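Local atomic coordinates of quinoline 2-oxidoreductase medium subunit (Pseudomonas putida, PDB entry 1T3Q), a protein that binds FAD as the medium, flavoprotein subunit of a molybdenum hydroxylase acting on quinoline, and probably takes part in its electron transfer. Residues C[124-129]-C[218-223]; C[181-186]-C[190-195]; C[227-232]-C[237-242]. All coordinates share one frame; numbering follows the deposited sequence.

Contact 1 (C[124-129]-C[218-223])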
loop_
_atom_site.group_PDB
_atom_site.type_symbol
_atom_site.label_atom_id
_atom_site.label_comp_id
_atom_site.label_asym_id
_atom_site.label_seq_id
_atom_site.Cartn_x
_atom_site.Cartn_y
_atom_site.Cartn_z
ATOM N N MET C 124 -45.592 20.573 -10.087
ATOM C CA MET C 124 -46.798 19.988 -9.499
ATOM C C MET C 124 -47.681 20.928 -8.671
ATOM O O MET C 124 -48.901 20.929 -8.835
ATOM C CB MET C 124 -46.446 18.734 -8.695
ATOM C CG MET C 124 -45.961 17.569 -9.558
ATOM S SD MET C 124 -47.103 17.087 -10.892
ATOM C CE MET C 124 -46.486 18.061 -12.260
ATOM N N PRO C 125 -47.090 21.731 -7.769
ATOM C CA PRO C 125 -47.961 22.625 -6.995
ATOM C C PRO C 125 -48.711 23.570 -7.929
ATOM O O PRO C 125 -49.891 23.854 -7.728
ATOM C CB PRO C 125 -46.982 23.368 -6.088
ATOM C CG PRO C 125 -45.901 22.344 -5.860
ATOM C CD PRO C 125 -45.711 21.758 -7.253
ATOM N N PHE C 126 -48.010 24.054 -8.952
ATOM C CA PHE C 126 -48.599 24.960 -9.926
ATOM C C PHE C 126 -49.688 24.274 -10.742
ATOM O O PHE C 126 -50.773 24.825 -10.930
ATOM C CB PHE C 126 -47.526 25.488 -10.887
ATOM C CG PHE C 126 -48.088 26.066 -12.161
ATOM C CD1 PHE C 126 -48.724 27.306 -12.162
ATOM C CD2 PHE C 126 -48.020 25.350 -13.352
ATOM C CE1 PHE C 126 -49.287 27.822 -13.333
ATOM C CE2 PHE C 126 -48.579 25.855 -14.528
ATOM C CZ PHE C 126 -49.214 27.094 -14.519
ATOM N N LEU C 127 -49.392 23.076 -11.233
ATOM C CA LEU C 127 -50.346 22.341 -12.059
ATOM C C LEU C 127 -51.603 21.899 -11.318
ATOM O O LEU C 127 -52.721 22.091 -11.804
ATOM C CB LEU C 127 -49.673 21.118 -12.683
ATOM C CG LEU C 127 -50.532 20.357 -13.697
ATOM C CD1 LEU C 127 -50.827 21.255 -14.898
ATOM C CD2 LEU C 127 -49.804 19.099 -14.143
ATOM N N MET C 128 -51.430 21.297 -10.147
ATOM C CA MET C 128 -52.583 20.839 -9.380
ATOM C C MET C 128 -53.547 21.983 -9.081
ATOM O O MET C 128 -54.762 21.822 -9.192
ATOM C CB MET C 128 -52.128 20.174 -8.081
ATOM C CG MET C 128 -51.328 18.898 -8.291
ATOM S SD MET C 128 -52.192 17.670 -9.311
ATOM C CE MET C 128 -51.410 17.930 -10.927
ATOM N N ALA C 129 -53.007 23.140 -8.707
ATOM C CA ALA C 129 -53.843 24.298 -8.409
ATOM C C ALA C 129 -54.585 24.728 -9.663
ATOM O O ALA C 129 -55.789 24.983 -9.632
ATOM C CB ALA C 129 -52.986 25.454 -7.887
ATOM N N GLU C 218 -44.915 33.491 -5.570
ATOM C CA GLU C 218 -44.928 32.375 -4.632
ATOM C C GLU C 218 -46.049 31.360 -4.807
ATOM O O GLU C 218 -45.965 30.247 -4.285
ATOM C CB GLU C 218 -44.925 32.892 -3.196
ATOM C CG GLU C 218 -43.525 33.075 -2.642
ATOM C CD GLU C 218 -43.518 33.314 -1.151
ATOM O OE1 GLU C 218 -44.274 32.623 -0.435
ATOM O OE2 GLU C 218 -42.750 34.187 -0.694
ATOM N N ARG C 219 -47.093 31.735 -5.536
ATOM C CA ARG C 219 -48.215 30.834 -5.775
ATOM C C ARG C 219 -48.620 30.965 -7.234
ATOM O O ARG C 219 -48.281 31.949 -7.890
ATOM C CB ARG C 219 -49.408 31.208 -4.892
ATOM C CG ARG C 219 -49.051 31.522 -3.448
ATOM C CD ARG C 219 -50.273 31.995 -2.686
ATOM N NE ARG C 219 -51.213 30.906 -2.441
ATOM C CZ ARG C 219 -52.428 31.064 -1.926
ATOM N NH1 ARG C 219 -53.208 30.008 -1.734
ATOM N NH2 ARG C 219 -52.869 32.279 -1.616
ATOM N N ALA C 220 -49.348 29.976 -7.740
ATOM C CA ALA C 220 -49.800 30.015 -9.122
ATOM C C ALA C 220 -50.642 31.271 -9.326
ATOM O O ALA C 220 -51.379 31.692 -8.433
ATOM C CB ALA C 220 -50.625 28.780 -9.441
ATOM N N HIS C 221 -50.517 31.878 -10.499
ATOM C CA HIS C 221 -51.284 33.072 -10.805
ATOM C C HIS C 221 -52.317 32.759 -11.868
ATOM O O HIS C 221 -51.971 32.475 -13.016
ATOM C CB HIS C 221 -50.379 34.195 -11.308
ATOM C CG HIS C 221 -51.128 35.403 -11.776
ATOM N ND1 HIS C 221 -51.118 35.825 -13.089
ATOM C CD2 HIS C 221 -51.931 36.265 -11.111
ATOM C CE1 HIS C 221 -51.882 36.894 -13.212
ATOM N NE2 HIS C 221 -52.387 37.183 -12.025
ATOM N N GLN C 222 -53.584 32.797 -11.478
ATOM C CA GLN C 222 -54.662 32.550 -12.421
ATOM C C GLN C 222 -54.945 33.918 -13.030
ATOM O O GLN C 222 -55.481 34.813 -12.364
ATOM C CB GLN C 222 -55.887 31.995 -11.686
ATOM C CG GLN C 222 -55.580 30.741 -10.866
ATOM C CD GLN C 222 -55.069 29.576 -11.711
ATOM O OE1 GLN C 222 -54.308 28.734 -11.228
ATOM N NE2 GLN C 222 -55.494 29.517 -12.969
ATOM N N ALA C 223 -54.545 34.080 -14.289
ATOM C CA ALA C 223 -54.698 35.340 -15.009
ATOM C C ALA C 223 -56.121 35.597 -15.476
ATOM O O ALA C 223 -56.431 35.467 -16.664
ATOM C CB ALA C 223 -53.745 35.373 -16.202
HETATM O O HOH W 1 -49.661 26.956 -6.731
#

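Contact 2 (C[181-186]-C[190-195]). With FAD (flavin-adenine dinucleotide), chain R.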
loop_
_atom_site.group_PDB
_atom_site.type_symbol
_atom_site.label_atom_id
_atom_site.label_comp_id
_atom_site.label_asym_id
_atom_site.label_seq_id
_atom_site.Cartn_x
_atom_site.Cartn_y
_atom_site.Cartn_z
ATOM N N ASP C 181 -45.764 24.941 -20.878
ATOM C CA ASP C 181 -44.413 25.256 -21.303
ATOM C C ASP C 181 -43.750 26.081 -20.212
ATOM O O ASP C 181 -44.421 26.597 -19.324
ATOM C CB ASP C 181 -44.427 26.034 -22.617
ATOM C CG ASP C 181 -43.103 25.959 -23.350
ATOM O OD1 ASP C 181 -42.985 26.603 -24.411
ATOM O OD2 ASP C 181 -42.182 25.254 -22.874
ATOM N N GLU C 182 -42.431 26.196 -20.272
ATOM C CA GLU C 182 -41.702 26.957 -19.272
ATOM C C GLU C 182 -40.351 27.380 -19.830
ATOM O O GLU C 182 -39.938 26.917 -20.889
ATOM C CB GLU C 182 -41.492 26.106 -18.016
ATOM C CG GLU C 182 -40.459 24.988 -18.176
ATOM C CD GLU C 182 -40.367 24.096 -16.952
ATOM O OE1 GLU C 182 -39.305 23.469 -16.738
ATOM O OE2 GLU C 182 -41.363 24.013 -16.205
ATOM N N TYR C 183 -39.677 28.270 -19.113
ATOM C CA TYR C 183 -38.363 28.742 -19.518
ATOM C C TYR C 183 -37.365 28.330 -18.443
ATOM O O TYR C 183 -37.477 28.749 -17.293
ATOM C CB TYR C 183 -38.352 30.264 -19.645
ATOM C CG TYR C 183 -37.055 30.829 -20.186
ATOM C CD1 TYR C 183 -36.847 30.953 -21.559
ATOM C CD2 TYR C 183 -36.040 31.256 -19.326
ATOM C CE1 TYR C 183 -35.665 31.496 -22.068
ATOM C CE2 TYR C 183 -34.851 31.800 -19.824
ATOM C CZ TYR C 183 -34.673 31.919 -21.195
ATOM O OH TYR C 183 -33.519 32.481 -21.699
ATOM N N ALA C 184 -36.401 27.501 -18.825
ATOM C CA ALA C 184 -35.358 27.034 -17.916
ATOM C C ALA C 184 -34.041 27.085 -18.685
ATOM O O ALA C 184 -34.023 26.844 -19.892
ATOM C CB ALA C 184 -35.654 25.607 -17.462
ATOM N N ARG C 185 -32.946 27.409 -17.999
ATOM C CA ARG C 185 -31.630 27.485 -18.645
ATOM C C ARG C 185 -31.423 26.301 -19.592
ATOM O O ARG C 185 -31.026 26.480 -20.748
ATOM C CB ARG C 185 -30.529 27.528 -17.581
ATOM C CG ARG C 185 -30.606 28.765 -16.683
ATOM C CD ARG C 185 -30.292 30.042 -17.452
ATOM N NE ARG C 185 -28.877 30.406 -17.365
ATOM C CZ ARG C 185 -28.118 30.715 -18.410
ATOM N NH1 ARG C 185 -26.843 31.040 -18.236
ATOM N NH2 ARG C 185 -28.632 30.682 -19.629
ATOM N N ARG C 186 -31.689 25.098 -19.092
ATOM C CA ARG C 186 -31.600 23.861 -19.873
ATOM C C ARG C 186 -32.840 23.060 -19.480
ATOM O O ARG C 186 -33.237 23.081 -18.315
ATOM C CB ARG C 186 -30.350 23.045 -19.514
ATOM C CG ARG C 186 -29.035 23.517 -20.139
ATOM C CD ARG C 186 -28.525 24.778 -19.475
ATOM N NE ARG C 186 -28.411 24.600 -18.032
ATOM C CZ ARG C 186 -27.447 23.911 -17.429
ATOM N NH1 ARG C 186 -27.442 23.803 -16.107
ATOM N NH2 ARG C 186 -26.481 23.349 -18.143
ATOM N N TYR C 190 -34.702 24.205 -13.060
ATOM C CA TYR C 190 -35.803 24.889 -12.389
ATOM C C TYR C 190 -36.180 26.063 -13.278
ATOM O O TYR C 190 -35.326 26.870 -13.656
ATOM C CB TYR C 190 -35.371 25.391 -11.016
ATOM C CG TYR C 190 -35.729 24.443 -9.896
ATOM C CD1 TYR C 190 -37.053 24.291 -9.487
ATOM C CD2 TYR C 190 -34.748 23.681 -9.260
ATOM C CE1 TYR C 190 -37.392 23.403 -8.471
ATOM C CE2 TYR C 190 -35.081 22.788 -8.243
ATOM C CZ TYR C 190 -36.400 22.655 -7.856
ATOM O OH TYR C 190 -36.728 21.773 -6.854
ATOM N N ALA C 191 -37.459 26.147 -13.619
ATOM C CA ALA C 191 -37.948 27.196 -14.501
ATOM C C ALA C 191 -37.949 28.590 -13.898
ATOM O O ALA C 191 -38.228 28.767 -12.717
ATOM C CB ALA C 191 -39.354 26.847 -14.975
ATOM N N LEU C 192 -37.628 29.581 -14.720
ATOM C CA LEU C 192 -37.658 30.960 -14.264
ATOM C C LEU C 192 -39.133 31.346 -14.300
ATOM O O LEU C 192 -39.608 32.113 -13.466
ATOM C CB LEU C 192 -36.856 31.867 -15.200
ATOM C CG LEU C 192 -35.331 31.720 -15.174
ATOM C CD1 LEU C 192 -34.706 32.740 -16.110
ATOM C CD2 LEU C 192 -34.820 31.925 -13.754
ATOM N N VAL C 193 -39.849 30.788 -15.278
ATOM C CA VAL C 193 -41.277 31.039 -15.452
ATOM C C VAL C 193 -41.946 29.876 -16.181
ATOM O O VAL C 193 -41.361 29.275 -17.085
ATOM C CB VAL C 193 -41.543 32.327 -16.280
ATOM C CG1 VAL C 193 -40.954 33.542 -15.579
ATOM C CG2 VAL C 193 -40.946 32.184 -17.682
ATOM N N MET C 194 -43.166 29.546 -15.772
ATOM C CA MET C 194 -43.917 28.486 -16.429
ATOM C C MET C 194 -45.330 28.999 -16.662
ATOM O O MET C 194 -45.780 29.920 -15.982
ATOM C CB MET C 194 -43.935 27.204 -15.591
ATOM C CG MET C 194 -44.511 27.331 -14.189
ATOM S SD MET C 194 -44.532 25.715 -13.375
ATOM C CE MET C 194 -42.845 25.561 -12.859
ATOM N N ALA C 195 -46.014 28.428 -17.645
ATOM C CA ALA C 195 -47.369 28.852 -17.956
ATOM C C ALA C 195 -48.181 27.704 -18.534
ATOM O O ALA C 195 -47.645 26.803 -19.186
ATOM C CB ALA C 195 -47.343 30.023 -18.938
HETATM P PA FAD R . -39.273 14.093 -0.058
HETATM O O1A FAD R . -38.025 14.814 -0.427
HETATM O O2A FAD R . -39.188 12.969 0.665
HETATM O O5B FAD R . -39.847 15.148 0.872
HETATM C C5B FAD R . -40.547 16.365 0.457
HETATM C C4B FAD R . -41.108 17.105 1.744
HETATM O O4B FAD R . -42.538 16.725 1.842
HETATM C C3B FAD R . -40.514 16.787 3.160
HETATM O O3B FAD R . -40.564 17.897 4.005
HETATM C C2B FAD R . -41.406 15.594 3.621
HETATM O O2B FAD R . -41.487 15.497 5.022
HETATM C C1B FAD R . -42.753 15.995 3.097
HETATM N N9A FAD R . -43.615 14.888 2.683
HETATM C C8A FAD R . -43.356 13.949 1.705
HETATM N N7A FAD R . -44.419 13.206 1.402
HETATM C C5A FAD R . -45.414 13.665 2.232
HETATM C C6A FAD R . -46.854 13.283 2.387
HETATM N N6A FAD R . -47.440 12.323 1.715
HETATM N N1A FAD R . -47.552 14.010 3.343
HETATM C C2A FAD R . -46.973 15.023 4.078
HETATM N N3A FAD R . -45.673 15.433 4.009
HETATM C C4A FAD R . -44.915 14.689 3.112
HETATM N N1 FAD R . -38.993 19.360 -8.709
HETATM C C2 FAD R . -39.710 20.024 -9.620
HETATM O O2 FAD R . -40.827 20.415 -9.394
HETATM N N3 FAD R . -39.120 20.483 -10.847
HETATM C C4 FAD R . -37.760 20.337 -11.108
HETATM O O4 FAD R . -37.309 20.777 -12.142
HETATM C C4X FAD R . -36.944 19.680 -10.082
HETATM N N5 FAD R . -35.595 19.505 -10.270
HETATM C C5X FAD R . -34.889 18.788 -9.322
HETATM C C6 FAD R . -33.481 18.619 -9.533
HETATM C C7 FAD R . -32.691 17.907 -8.631
HETATM C C7M FAD R . -31.203 17.787 -8.885
HETATM C C8 FAD R . -33.311 17.283 -7.437
HETATM C C8M FAD R . -32.517 16.495 -6.424
HETATM C C9 FAD R . -34.709 17.422 -7.227
HETATM C C9A FAD R . -35.502 18.180 -8.147
HETATM N N10 FAD R . -36.943 18.395 -7.995
HETATM C C10 FAD R . -37.646 19.144 -8.889
HETATM C "C1'" FAD R . -37.589 17.937 -6.735
HETATM C "C2'" FAD R . -38.408 16.625 -6.911
HETATM O "O2'" FAD R . -39.615 16.909 -7.624
HETATM C "C3'" FAD R . -38.682 16.112 -5.495
HETATM O "O3'" FAD R . -38.823 14.689 -5.609
HETATM C "C4'" FAD R . -39.969 16.705 -4.860
HETATM O "O4'" FAD R . -39.895 18.131 -4.771
HETATM C "C5'" FAD R . -40.074 16.126 -3.477
HETATM O "O5'" FAD R . -40.780 14.744 -3.542
HETATM P P FAD R . -40.198 13.593 -2.765
HETATM O O1P FAD R . -41.162 12.425 -3.002
HETATM O O2P FAD R . -38.855 13.367 -3.032
HETATM O O3P FAD R . -40.282 13.942 -1.337
#

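Contact 3 (C[227-232]-C[237-242])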
loop_
_atom_site.group_PDB
_atom_site.type_symbol
_atom_site.label_atom_id
_atom_site.label_comp_id
_atom_site.label_asym_id
_atom_site.label_seq_id
_atom_site.Cartn_x
_atom_site.Cartn_y
_atom_site.Cartn_z
ATOM N N ASN C 227 -58.068 35.523 -19.132
ATOM C CA ASN C 227 -59.172 34.588 -19.349
ATOM C C ASN C 227 -60.358 35.330 -19.960
ATOM O O ASN C 227 -60.874 34.952 -21.014
ATOM C CB ASN C 227 -59.628 33.964 -18.022
ATOM C CG ASN C 227 -58.562 33.096 -17.373
ATOM O OD1 ASN C 227 -58.756 32.586 -16.266
ATOM N ND2 ASN C 227 -57.443 32.921 -18.052
ATOM N N ASP C 228 -60.783 36.388 -19.280
ATOM C CA ASP C 228 -61.916 37.197 -19.716
ATOM C C ASP C 228 -61.710 37.789 -21.110
ATOM O O ASP C 228 -62.631 37.811 -21.923
ATOM C CB ASP C 228 -62.174 38.314 -18.699
ATOM C CG ASP C 228 -62.658 37.784 -17.353
ATOM O OD1 ASP C 228 -62.843 38.600 -16.423
ATOM O OD2 ASP C 228 -62.858 36.555 -17.223
ATOM N N PHE C 229 -60.498 38.261 -21.382
ATOM C CA PHE C 229 -60.177 38.844 -22.681
ATOM C C PHE C 229 -60.296 37.846 -23.830
ATOM O O PHE C 229 -60.798 38.181 -24.904
ATOM C CB PHE C 229 -58.754 39.407 -22.666
ATOM C CG PHE C 229 -58.258 39.828 -24.019
ATOM C CD1 PHE C 229 -58.688 41.018 -24.596
ATOM C CD2 PHE C 229 -57.380 39.018 -24.733
ATOM C CE1 PHE C 229 -58.248 41.398 -25.865
ATOM C CE2 PHE C 229 -56.934 39.389 -26.005
ATOM C CZ PHE C 229 -57.369 40.579 -26.568
ATOM N N LEU C 230 -59.832 36.623 -23.608
ATOM C CA LEU C 230 -59.860 35.593 -24.639
ATOM C C LEU C 230 -61.244 35.072 -25.027
ATOM O O LEU C 230 -61.427 34.559 -26.132
ATOM C CB LEU C 230 -58.974 34.415 -24.216
ATOM C CG LEU C 230 -57.463 34.668 -24.240
ATOM C CD1 LEU C 230 -56.722 33.494 -23.619
ATOM C CD2 LEU C 230 -57.008 34.886 -25.676
ATOM N N VAL C 231 -62.216 35.203 -24.130
ATOM C CA VAL C 231 -63.569 34.723 -24.404
ATOM C C VAL C 231 -64.197 35.372 -25.636
ATOM O O VAL C 231 -64.393 36.589 -25.680
ATOM C CB VAL C 231 -64.500 34.962 -23.197
ATOM C CG1 VAL C 231 -65.914 34.496 -23.529
ATOM C CG2 VAL C 231 -63.972 34.213 -21.985
ATOM N N GLY C 232 -64.505 34.541 -26.631
ATOM C CA GLY C 232 -65.125 35.019 -27.854
ATOM C C GLY C 232 -64.163 35.467 -28.939
ATOM O O GLY C 232 -64.583 35.950 -29.991
ATOM N N GLU C 237 -51.747 35.457 -33.343
ATOM C CA GLU C 237 -50.570 36.058 -32.728
ATOM C C GLU C 237 -50.837 37.320 -31.917
ATOM O O GLU C 237 -50.432 37.409 -30.756
ATOM C CB GLU C 237 -49.508 36.348 -33.795
ATOM N N SER C 238 -51.518 38.295 -32.512
ATOM C CA SER C 238 -51.793 39.546 -31.809
ATOM C C SER C 238 -52.683 39.356 -30.583
ATOM O O SER C 238 -52.492 40.020 -29.564
ATOM C CB SER C 238 -52.435 40.561 -32.760
ATOM O OG SER C 238 -53.675 40.088 -33.252
ATOM N N THR C 239 -53.652 38.451 -30.685
ATOM C CA THR C 239 -54.568 38.183 -29.581
ATOM C C THR C 239 -53.840 37.468 -28.451
ATOM O O THR C 239 -54.011 37.803 -27.275
ATOM C CB THR C 239 -55.758 37.308 -30.039
ATOM O OG1 THR C 239 -56.459 37.973 -31.098
ATOM C CG2 THR C 239 -56.720 37.071 -28.884
ATOM N N ALA C 240 -53.034 36.475 -28.806
ATOM C CA ALA C 240 -52.279 35.733 -27.809
ATOM C C ALA C 240 -51.297 36.688 -27.137
ATOM O O ALA C 240 -51.029 36.579 -25.942
ATOM C CB ALA C 240 -51.536 34.576 -28.466
ATOM N N ALA C 241 -50.771 37.634 -27.915
ATOM C CA ALA C 241 -49.826 38.614 -27.392
ATOM C C ALA C 241 -50.505 39.529 -26.377
ATOM O O ALA C 241 -49.955 39.798 -25.310
ATOM C CB ALA C 241 -49.241 39.441 -28.531
ATOM N N THR C 242 -51.701 40.009 -26.710
ATOM C CA THR C 242 -52.436 40.890 -25.808
ATOM C C THR C 242 -52.809 40.153 -24.524
ATOM O O THR C 242 -52.715 40.706 -23.429
ATOM C CB THR C 242 -53.729 41.422 -26.466
ATOM O OG1 THR C 242 -53.399 42.156 -27.648
ATOM C CG2 THR C 242 -54.473 42.337 -25.508
#

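Contact 1 (C[124-129]-C[218-223])
Ala220 meets helix 123-130 in two ways, through its backbone and through its methyl. Its N donates to a water at 3.2 Å, and that water in turn gives a weak, long bond to Pro125 O, bridging the helix and the loop just before strand 221-222. Its CB points at the helix and comes to 3.6 Å from CD1 of Phe126, approaching the ring obliquely. The phenylalanine reaches this place because CG is swung anti to the backbone N (chi1 162°), which carries the ring along the helix flank toward the sheet. The same Ala220 CB lies 4.4 Å from CB of Ala129, one turn further on. His221 is bonded through its backbone to Leu213. Gln222 is bent at both chi1 and chi2, near -60°, which brings OE1 to 4.3 Å from Ala129 C, where it also bonds weakly to Thr130 OG1. The loop leading into edge strand 221-222 thus packs on a helix of the FAD-binding region, where the two sequence families meet. Phe126 continues onto Ala212 of strand 205-214 and Ala196 of strand 193-202, while Met124 packs on helices 92-97 and 111-117.

Contact 2 (C[181-186]-C[190-195])
Asp181 and Ala195 form an antiparallel hydrogen-bonded pair in strand segments running at 168° to each other. Asp181 N reaches Ala195 O at 3.1 Å, and Ala195 N returns to Asp181 O at 3.0 Å. Toward the turn of this beta hairpin Leu192 N bonds to Tyr183 O at 2.7 Å. Glu182 and Met194, a non-hydrogen-bonded pair, lie side by side with their CB atoms 3.6 Å apart. CG of Glu182 sits between the backbone N and carbonyl carbon (chi1 73°); with the rest of the chain extended, this lays the carboxylate against Ala191, CD 3.5 Å from its CB. OE2 lies close to Glu123 OE1, an acid that binds FAD. Tyr183 and Val193 share the other face, Val193 CG2 abutting Tyr183 CB; Leu192 lies alongside Tyr183, its CD1 at the ring edge, 3.8 Å from Tyr183 CD2. Near the turn Tyr190 presents one ring face to C4X of the FAD flavin, its OH 3.4 Å from C10. With an alanine in place of Tyr190, the flavin would probably lose the ring lying over C4X and the nearby OH. Asp181 is salt-bridged to Arg274 of helix 261-284, which also touches Tyr183, Leu192 and Val193; Met194 leans on helix 123-130, and Arg186 bridges to Asp718 of the large subunit.

Contact 3 (C[227-232]-C[237-242])
The Phe229 ring is met from two directions by threonines one turn apart on helix 237-248. Thr242 crosses it at about a right angle and sets CG2 over one face in a CH-pi contact, 4.0 Å from the ring centroid and 27° off the normal. Thr239 comes in at the rim instead: its O lies near the ring plane, 3.6 Å from CE2, and its CG2 is 3.7 Å from the same carbon. In both threonines the methyl stands anti to the backbone N, leaving OG1 on the other branch, which turns the methyl, not the hydroxyl, to the phenylalanine. These are two consecutive helices, 224-230 and 237-248, joined by a short loop in the C-terminal domain shared with CO dehydrogenase flavoproteins. Leu230, next along, runs obliquely past Thr239, CD2 3.9 Å from its CG2, and reaches Ala209 and Ile211 of strand 205-214, so the shorter helix is seated on the sheet. Lys233 in the loop makes a cation-pi contact with the Phe229 ring and bonds through NZ to Phe229 O. Thr239 OG1, on the polar side of its residue, is bonded to Asp236 OD2, which Ser238 OG also uses.

From the N terminus the chain first builds the region around FAD, and helix 123-130 then opens contact 1, whose loop of 88 intervening residues, rich in strands, closes at edge strand 221-222. Contact 2 nests wholly inside that loop as the tight hairpin of strands 177-183 and 193-202. The two touch directly, Phe126 CD2 lying 3.5 Å from Met194 SD, and both reach the same four-stranded sheet. Contact 3 follows in series: helix 224-230 comes right after strand 221-222, and a short loop leads to helix 237-248. Contact 1 thus joins the FAD-binding family region to the C-terminal one, contact 2 pairs the hairpin strands whose turn region carries Tyr190 to the flavin, and contact 3 joins the peripheral helices.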